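Local coordinates for aldo-keto reductase 2E (Bombyx mori, PDB 3WCZ), which reduces 3-dehydroecdysone in an NADPH-dependent reaction and may take part in regulating molting in the silkworm, at residues I181-T186 and R252-I257; G156-N161 and M204-F209. All blocks are in the same frame, centred on the assembly; numbering follows the deposited sequence.

In the fold
Coming from the N terminus, after the first four barrel strands, the chain reaches the end of strand 152-158 and its exit loop, passes through helix 162-170 into strand 178-182 and its exit, then through helix 190-198 into strand 202-206. There interaction 2 closes its loop, joining 156-161 to 204-209. Interaction 1 starts inside that loop, at 181-186, and closes later, beyond helices 228-237 and 241-251, when the chain reaches 252-257. The two loops therefore cross. Each contact skips one barrel strand: strand 178-182 lies between the partners of interaction 2, strand 202-206 between those of interaction 1. Together they link the last four strands of the barrel in alternate pairs; both contacts include residues that touch NADP.

Interaction 1 of 2, residues I181-T186 and R252-I257; sequences IEVNPT and RGLIPI. With NAP (NADP nicotinamide-adenine-dinucleotide phosphate), chain B.
Val-183 carries this contact through one methyl, CG1, which meets two side chains of 252-257 that come from different directions. With CG1 anti to the backbone N (chi1 -166°), the methyl is carried outward from the strand end. Leu-254 reaches toward it tip to tip, its CD1 3.7 Å from Val-183 CG1. Arg-252 instead passes at a slant, bringing NH1 to 3.4 Å from Val-183 CG1. The arginine chain bends at chi3 (58°), and the methyl makes only a van der Waals contact with NH1, whose bonds go to Thr-188 O and Tyr-248 OH. Branched and compact, valine suits a place hemmed in by Ala-205 and Leu-249, while the longer leucine spans from its own backbone to Val-193 and Leu-249. Between Arg-252 and Leu-254, Gly-253 ends helix 241-251 in a Schellman motif; its positive phi, easy for glycine, turns the chain toward strand 255-256.

On the 181-186 side, Asn-184 ND2 gives Glu-182 OE2 a nearly straight bond of 3.0 Å (N-H...O 164°), arriving on the anti side of the carboxylate. The same amide nitrogen also bonds Ser-207 O, and the carboxylate takes the backbone N of Val-294 and Ile-295, so the turn is pinned to its neighbours. At the far end, Ile-257 lays CG2 3.7 Å from O4D of NADP. The contact bridges over strand 202-206 in the layer between barrel and helices of a TIM barrel, while Ile-257, farther along the chain, reaches the cofactor mouth, the NADP-binding end in aldo-keto reductases.

Interaction 2 of 2, residues G156-N161 and M204-F209; sequences GVSNFN and MAYSPF. With NAP (NADP nicotinamide-adenine-dinucleotide phosphate), chain B; EDO (1,2-ethanediol), chain F.
Asn-159 ND2 donates to Tyr-206 OH across a short 2.6 Å (N-H...O 147°), with the hydroxyl in the amide plane and ND2 at the edge of the phenol ring. The two planes stand 61° apart, so the amide meets the ring rim and keeps off its face. That face belongs to the nicotinamide, which lies almost parallel to it with C4N over the ring centre, 3.1 Å above the plane. Tyrosine suits the site by pairing this flat surface with a polar end.

The carboxamide is held from 156-161: Asn-159 OD1 accepts from N7N of NADP at 2.9 Å, and Ser-158 OG lies 2.9 Å from O7N, although its proton may go to Gln-180 O instead. Asn-159 takes a left-handed backbone conformation, which asparagine tolerates well. Farther along, Ser-207 OG bonds O2N of the pyrophosphate at 2.9 Å, and Phe-209 turns a face toward the adenine at a tilt, its CE2 3.3 Å from N7A.

Behind these, Glu-182 and Ile-295 pack on Tyr-206, whose CG sits between backbone N and carbonyl (chi1 75°), swinging the ring beneath the cofactor. Were the ring cut back to an alanine, the nicotinamide would probably lose its flat support and Asn-159 ND2 its acceptor. Such a tyrosine platform under the nicotinamide, with an asparagine bonded to the carboxamide and a serine beside it, is characteristic of the aldo-keto reductase cofactor site.

Interaction 1 of 2, residues I181-T186 and R252-I257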
loop_
_atom_site.group_PDB
_atom_site.type_symbol
_atom_site.label_atom_id
_atom_site.label_comp_id
_atom_site.label_asym_id
_atom_site.label_seq_id
_atom_site.Cartn_x
_atom_site.Cartn_y
_atom_site.Cartn_z
ATOM N N ILE A 181 1.869 5.534 1.965
ATOM C CA ILE A 181 1.794 6.108 3.310
ATOM C C ILE A 181 0.406 5.836 3.903
ATOM O O ILE A 181 -0.540 5.457 3.188
ATOM C CB ILE A 181 2.095 7.635 3.293
ATOM C CG1 ILE A 181 1.163 8.349 2.334
ATOM C CG2 ILE A 181 3.551 7.849 2.918
ATOM C CD1 ILE A 181 1.241 9.889 2.407
ATOM N N GLU A 182 0.283 6.026 5.208
ATOM C CA GLU A 182 -0.984 5.803 5.893
ATOM C C GLU A 182 -1.962 6.925 5.625
ATOM O O GLU A 182 -1.667 8.070 5.948
ATOM C CB GLU A 182 -0.750 5.687 7.397
ATOM C CG GLU A 182 -2.020 5.337 8.107
ATOM C CD GLU A 182 -1.891 5.174 9.596
ATOM O OE1 GLU A 182 -0.828 4.797 10.110
ATOM O OE2 GLU A 182 -2.911 5.376 10.278
ATOM N N VAL A 183 -3.127 6.607 5.061
ATOM C CA VAL A 183 -4.168 7.606 4.862
ATOM C C VAL A 183 -5.518 7.012 5.204
ATOM O O VAL A 183 -5.920 5.972 4.654
ATOM C CB VAL A 183 -4.199 8.220 3.435
ATOM C CG1 VAL A 183 -5.061 9.468 3.442
ATOM C CG2 VAL A 183 -2.799 8.534 2.939
ATOM N N ASN A 184 -6.217 7.686 6.121
ATOM C CA ASN A 184 -7.523 7.252 6.605
ATOM C C ASN A 184 -8.113 8.451 7.368
ATOM O O ASN A 184 -7.473 9.499 7.458
ATOM C CB ASN A 184 -7.391 5.982 7.462
ATOM C CG ASN A 184 -6.380 6.143 8.569
ATOM O OD1 ASN A 184 -6.433 7.129 9.323
ATOM N ND2 ASN A 184 -5.420 5.226 8.647
ATOM N N PRO A 185 -9.354 8.326 7.895
ATOM C CA PRO A 185 -9.987 9.565 8.370
ATOM C C PRO A 185 -9.330 10.211 9.572
ATOM O O PRO A 185 -9.447 11.427 9.759
ATOM C CB PRO A 185 -11.425 9.116 8.728
ATOM C CG PRO A 185 -11.682 7.953 7.784
ATOM C CD PRO A 185 -10.327 7.235 7.709
ATOM N N THR A 186 -8.661 9.415 10.383
ATOM C CA THR A 186 -7.987 9.956 11.565
ATOM C C THR A 186 -6.499 10.277 11.345
ATOM O O THR A 186 -5.827 10.785 12.261
ATOM C CB THR A 186 -8.193 9.048 12.796
ATOM O OG1 THR A 186 -8.115 7.665 12.431
ATOM C CG2 THR A 186 -9.560 9.288 13.369
ATOM N N ARG A 252 -9.647 11.580 -3.298
ATOM C CA ARG A 252 -8.442 12.348 -3.020
ATOM C C ARG A 252 -7.301 11.989 -3.978
ATOM O O ARG A 252 -6.185 12.483 -3.806
ATOM C CB ARG A 252 -8.023 12.199 -1.564
ATOM C CG ARG A 252 -8.960 12.951 -0.620
ATOM C CD ARG A 252 -8.477 12.879 0.803
ATOM N NE ARG A 252 -7.139 13.433 0.925
ATOM C CZ ARG A 252 -6.309 13.171 1.912
ATOM N NH1 ARG A 252 -6.672 12.393 2.900
ATOM N NH2 ARG A 252 -5.085 13.663 1.894
ATOM N N GLY A 253 -7.571 11.141 -4.968
ATOM C CA GLY A 253 -6.593 10.757 -5.976
ATOM C C GLY A 253 -5.625 9.688 -5.527
ATOM O O GLY A 253 -4.539 9.571 -6.101
ATOM N N LEU A 254 -5.985 8.920 -4.512
ATOM C CA LEU A 254 -5.111 7.933 -3.879
ATOM C C LEU A 254 -5.473 6.527 -4.333
ATOM O O LEU A 254 -6.567 6.282 -4.869
ATOM C CB LEU A 254 -5.242 8.036 -2.358
ATOM C CG LEU A 254 -5.209 9.458 -1.801
ATOM C CD1 LEU A 254 -5.372 9.453 -0.292
ATOM C CD2 LEU A 254 -3.943 10.171 -2.205
ATOM N N ILE A 255 -4.529 5.610 -4.118
ATOM C CA ILE A 255 -4.664 4.197 -4.420
ATOM C C ILE A 255 -4.809 3.467 -3.088
ATOM O O ILE A 255 -3.811 3.202 -2.422
ATOM C CB ILE A 255 -3.423 3.697 -5.179
ATOM C CG1 ILE A 255 -3.294 4.438 -6.517
ATOM C CG2 ILE A 255 -3.468 2.191 -5.353
ATOM C CD1 ILE A 255 -1.865 4.351 -7.123
ATOM N N PRO A 256 -6.050 3.184 -2.650
ATOM C CA PRO A 256 -6.205 2.500 -1.368
ATOM C C PRO A 256 -5.809 1.029 -1.442
ATOM O O PRO A 256 -5.878 0.402 -2.511
ATOM C CB PRO A 256 -7.706 2.639 -1.088
ATOM C CG PRO A 256 -8.312 2.715 -2.446
ATOM C CD PRO A 256 -7.356 3.510 -3.268
ATOM N N ILE A 257 -5.350 0.525 -0.300
ATOM C CA ILE A 257 -4.897 -0.849 -0.174
ATOM C C ILE A 257 -5.739 -1.614 0.857
ATOM O O ILE A 257 -5.241 -2.008 1.920
ATOM C CB ILE A 257 -3.412 -0.926 0.258
ATOM C CG1 ILE A 257 -2.543 0.089 -0.488
ATOM C CG2 ILE A 257 -2.871 -2.337 0.041
ATOM C CD1 ILE A 257 -1.142 0.168 0.095
HETATM P PA NAP B . -6.981 -2.265 6.574
HETATM O O1A NAP B . -7.173 -2.635 5.163
HETATM O O2A NAP B . -6.822 -0.896 7.025
HETATM O O5B NAP B . -8.001 -2.957 7.533
HETATM C C5B NAP B . -8.255 -4.327 7.456
HETATM C C4B NAP B . -9.351 -4.808 8.395
HETATM O O4B NAP B . -10.627 -4.329 7.927
HETATM C C3B NAP B . -9.472 -6.273 8.573
HETATM O O3B NAP B . -9.800 -6.499 9.922
HETATM C C2B NAP B . -10.557 -6.625 7.674
HETATM O O2B NAP B . -11.235 -7.817 8.017
HETATM C C1B NAP B . -11.479 -5.436 7.755
HETATM N N9A NAP B . -12.280 -5.147 6.584
HETATM C C8A NAP B . -11.857 -5.218 5.305
HETATM N N7A NAP B . -12.778 -4.781 4.470
HETATM C C5A NAP B . -13.864 -4.410 5.218
HETATM C C6A NAP B . -15.120 -3.884 4.899
HETATM N N6A NAP B . -15.561 -3.639 3.595
HETATM N N1A NAP B . -15.948 -3.637 5.929
HETATM C C2A NAP B . -15.574 -3.864 7.187
HETATM N N3A NAP B . -14.372 -4.357 7.533
HETATM C C4A NAP B . -13.511 -4.618 6.539
HETATM O O3 NAP B . -5.681 -3.100 7.062
HETATM P PN NAP B . -4.095 -2.955 7.098
HETATM O O1N NAP B . -3.586 -4.340 6.938
HETATM O O2N NAP B . -3.734 -2.181 8.316
HETATM O O5D NAP B . -3.678 -2.061 5.851
HETATM C C5D NAP B . -3.937 -2.479 4.552
HETATM C C4D NAP B . -2.709 -2.908 3.737
HETATM O O4D NAP B . -1.818 -1.827 3.540
HETATM C C3D NAP B . -1.855 -3.948 4.387
HETATM O O3D NAP B . -2.458 -5.227 4.397
HETATM C C2D NAP B . -0.630 -3.838 3.624
HETATM O O2D NAP B . -0.780 -4.406 2.354
HETATM C C1D NAP B . -0.479 -2.335 3.537
HETATM N N1N NAP B . 0.284 -1.644 4.583
HETATM C C2N NAP B . 1.504 -1.146 4.311
HETATM C C3N NAP B . 2.209 -0.485 5.284
HETATM C C7N NAP B . 3.523 0.076 4.890
HETATM O O7N NAP B . 3.817 0.333 3.698
HETATM N N7N NAP B . 4.343 0.436 5.899
HETATM C C4N NAP B . 1.715 -0.376 6.598
HETATM C C5N NAP B . 0.437 -0.881 6.871
HETATM C C6N NAP B . -0.239 -1.505 5.830
HETATM P P2B NAP B . -11.419 -9.031 6.988
HETATM O O1X NAP B . -12.127 -10.106 7.836
HETATM O O2X NAP B . -12.291 -8.575 5.901
HETATM O O3X NAP B . -10.041 -9.451 6.540
#

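Interaction 2 of 2, residues G156-N161 and M204-F209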
loop_
_atom_site.group_PDB
_atom_site.type_symbol
_atom_site.label_atom_id
_atom_site.label_comp_id
_atom_site.label_asym_id
_atom_site.label_seq_id
_atom_site.Cartn_x
_atom_site.Cartn_y
_atom_site.Cartn_z
ATOM N N GLY A 156 9.499 2.864 -6.214
ATOM C CA GLY A 156 8.997 3.920 -5.355
ATOM C C GLY A 156 9.398 3.702 -3.912
ATOM O O GLY A 156 10.296 2.896 -3.596
ATOM N N VAL A 157 8.752 4.456 -3.034
ATOM C CA VAL A 157 9.096 4.425 -1.627
ATOM C C VAL A 157 7.846 4.315 -0.770
ATOM O O VAL A 157 6.707 4.426 -1.268
ATOM C CB VAL A 157 9.929 5.686 -1.234
ATOM C CG1 VAL A 157 11.236 5.719 -2.003
ATOM C CG2 VAL A 157 9.110 6.994 -1.405
ATOM N N SER A 158 8.058 4.109 0.524
ATOM C CA SER A 158 6.956 4.029 1.466
ATOM C C SER A 158 7.420 4.671 2.770
ATOM O O SER A 158 8.607 4.574 3.138
ATOM C CB SER A 158 6.598 2.556 1.663
ATOM O OG SER A 158 5.470 2.366 2.500
ATOM N N ASN A 159 6.503 5.315 3.472
ATOM C CA ASN A 159 6.803 5.928 4.758
ATOM C C ASN A 159 7.882 7.003 4.658
ATOM O O ASN A 159 8.620 7.242 5.615
ATOM C CB ASN A 159 7.182 4.879 5.802
ATOM C CG ASN A 159 6.084 3.891 6.036
ATOM O OD1 ASN A 159 6.160 2.695 5.674
ATOM N ND2 ASN A 159 5.051 4.360 6.658
ATOM N N PHE A 160 7.926 7.707 3.532
ATOM C CA PHE A 160 8.805 8.866 3.407
ATOM C C PHE A 160 8.040 10.151 3.709
ATOM O O PHE A 160 6.938 10.370 3.191
ATOM C CB PHE A 160 9.427 8.996 2.005
ATOM C CG PHE A 160 10.652 8.135 1.783
ATOM C CD1 PHE A 160 10.656 6.789 2.111
ATOM C CD2 PHE A 160 11.793 8.667 1.186
ATOM C CE1 PHE A 160 11.772 6.013 1.880
ATOM C CE2 PHE A 160 12.924 7.881 0.973
ATOM C CZ PHE A 160 12.907 6.571 1.296
ATOM N N ASN A 161 8.622 11.045 4.502
ATOM C CA ASN A 161 7.979 12.315 4.786
ATOM C C ASN A 161 8.333 13.362 3.738
ATOM O O ASN A 161 9.055 13.093 2.774
ATOM C CB ASN A 161 8.299 12.761 6.222
ATOM C CG ASN A 161 9.752 13.123 6.436
ATOM O OD1 ASN A 161 10.442 13.588 5.536
ATOM N ND2 ASN A 161 10.226 12.910 7.659
ATOM N N MET A 204 -0.111 5.710 -2.581
ATOM C CA MET A 204 -0.863 4.540 -2.144
ATOM C C MET A 204 -1.187 4.751 -0.672
ATOM O O MET A 204 -0.317 5.161 0.095
ATOM C CB MET A 204 -0.072 3.238 -2.342
ATOM C CG MET A 204 0.100 2.833 -3.792
ATOM S SD MET A 204 1.121 1.342 -4.018
ATOM C CE MET A 204 -0.030 0.064 -3.472
ATOM N N ALA A 205 -2.457 4.530 -0.307
ATOM C CA ALA A 205 -2.963 4.731 1.046
ATOM C C ALA A 205 -3.117 3.412 1.777
ATOM O O ALA A 205 -4.030 2.600 1.486
ATOM C CB ALA A 205 -4.330 5.450 0.977
ATOM N N TYR A 206 -2.210 3.170 2.720
ATOM C CA TYR A 206 -2.294 1.990 3.559
ATOM C C TYR A 206 -3.149 2.222 4.809
ATOM O O TYR A 206 -3.462 3.348 5.156
ATOM C CB TYR A 206 -0.906 1.432 3.855
ATOM C CG TYR A 206 0.003 2.103 4.843
ATOM C CD1 TYR A 206 -0.279 2.141 6.204
ATOM C CD2 TYR A 206 1.231 2.585 4.424
ATOM C CE1 TYR A 206 0.632 2.663 7.116
ATOM C CE2 TYR A 206 2.135 3.119 5.322
ATOM C CZ TYR A 206 1.842 3.123 6.663
ATOM O OH TYR A 206 2.718 3.606 7.589
ATOM N N SER A 207 -3.520 1.105 5.438
ATOM C CA SER A 207 -4.477 1.066 6.551
ATOM C C SER A 207 -5.653 1.994 6.277
ATOM O O SER A 207 -5.988 2.844 7.088
ATOM C CB SER A 207 -3.787 1.399 7.881
ATOM O OG SER A 207 -2.731 0.496 8.199
ATOM N N PRO A 208 -6.284 1.821 5.115
ATOM C CA PRO A 208 -7.327 2.753 4.677
ATOM C C PRO A 208 -8.573 2.776 5.573
ATOM O O PRO A 208 -9.303 3.772 5.537
ATOM C CB PRO A 208 -7.695 2.240 3.290
ATOM C CG PRO A 208 -7.401 0.785 3.339
ATOM C CD PRO A 208 -6.118 0.712 4.162
ATOM N N PHE A 209 -8.824 1.722 6.358
ATOM C CA PHE A 209 -9.994 1.723 7.223
ATOM C C PHE A 209 -9.727 2.396 8.564
ATOM O O PHE A 209 -10.670 2.571 9.369
ATOM C CB PHE A 209 -10.534 0.310 7.405
ATOM C CG PHE A 209 -11.039 -0.306 6.121
ATOM C CD1 PHE A 209 -12.073 0.287 5.407
ATOM C CD2 PHE A 209 -10.475 -1.451 5.621
ATOM C CE1 PHE A 209 -12.529 -0.306 4.236
ATOM C CE2 PHE A 209 -10.937 -2.049 4.497
ATOM C CZ PHE A 209 -11.955 -1.481 3.793
HETATM P PA NAP B . -6.981 -2.265 6.574
HETATM O O1A NAP B . -7.173 -2.635 5.163
HETATM O O2A NAP B . -6.822 -0.896 7.025
HETATM O O5B NAP B . -8.001 -2.957 7.533
HETATM C C5B NAP B . -8.255 -4.327 7.456
HETATM C C4B NAP B . -9.351 -4.808 8.395
HETATM O O4B NAP B . -10.627 -4.329 7.927
HETATM C C3B NAP B . -9.472 -6.273 8.573
HETATM O O3B NAP B . -9.800 -6.499 9.922
HETATM C C2B NAP B . -10.557 -6.625 7.674
HETATM O O2B NAP B . -11.235 -7.817 8.017
HETATM C C1B NAP B . -11.479 -5.436 7.755
HETATM N N9A NAP B . -12.280 -5.147 6.584
HETATM C C8A NAP B . -11.857 -5.218 5.305
HETATM N N7A NAP B . -12.778 -4.781 4.470
HETATM C C5A NAP B . -13.864 -4.410 5.218
HETATM C C6A NAP B . -15.120 -3.884 4.899
HETATM N N6A NAP B . -15.561 -3.639 3.595
HETATM N N1A NAP B . -15.948 -3.637 5.929
HETATM C C2A NAP B . -15.574 -3.864 7.187
HETATM N N3A NAP B . -14.372 -4.357 7.533
HETATM C C4A NAP B . -13.511 -4.618 6.539
HETATM O O3 NAP B . -5.681 -3.100 7.062
HETATM P PN NAP B . -4.095 -2.955 7.098
HETATM O O1N NAP B . -3.586 -4.340 6.938
HETATM O O2N NAP B . -3.734 -2.181 8.316
HETATM O O5D NAP B . -3.678 -2.061 5.851
HETATM C C5D NAP B . -3.937 -2.479 4.552
HETATM C C4D NAP B . -2.709 -2.908 3.737
HETATM O O4D NAP B . -1.818 -1.827 3.540
HETATM C C3D NAP B . -1.855 -3.948 4.387
HETATM O O3D NAP B . -2.458 -5.227 4.397
HETATM C C2D NAP B . -0.630 -3.838 3.624
HETATM O O2D NAP B . -0.780 -4.406 2.354
HETATM C C1D NAP B . -0.479 -2.335 3.537
HETATM N N1N NAP B . 0.284 -1.644 4.583
HETATM C C2N NAP B . 1.504 -1.146 4.311
HETATM C C3N NAP B . 2.209 -0.485 5.284
HETATM C C7N NAP B . 3.523 0.076 4.890
HETATM O O7N NAP B . 3.817 0.333 3.698
HETATM N N7N NAP B . 4.343 0.436 5.899
HETATM C C4N NAP B . 1.715 -0.376 6.598
HETATM C C5N NAP B . 0.437 -0.881 6.871
HETATM C C6N NAP B . -0.239 -1.505 5.830
HETATM P P2B NAP B . -11.419 -9.031 6.988
HETATM O O1X NAP B . -12.127 -10.106 7.836
HETATM O O2X NAP B . -12.291 -8.575 5.901
HETATM O O3X NAP B . -10.041 -9.451 6.540
HETATM C C1 EDO F . 4.802 9.950 6.314
HETATM O O1 EDO F . 3.716 10.071 7.248
HETATM C C2 EDO F . 5.848 9.032 6.868
HETATM O O2 EDO F . 5.272 7.783 7.280
#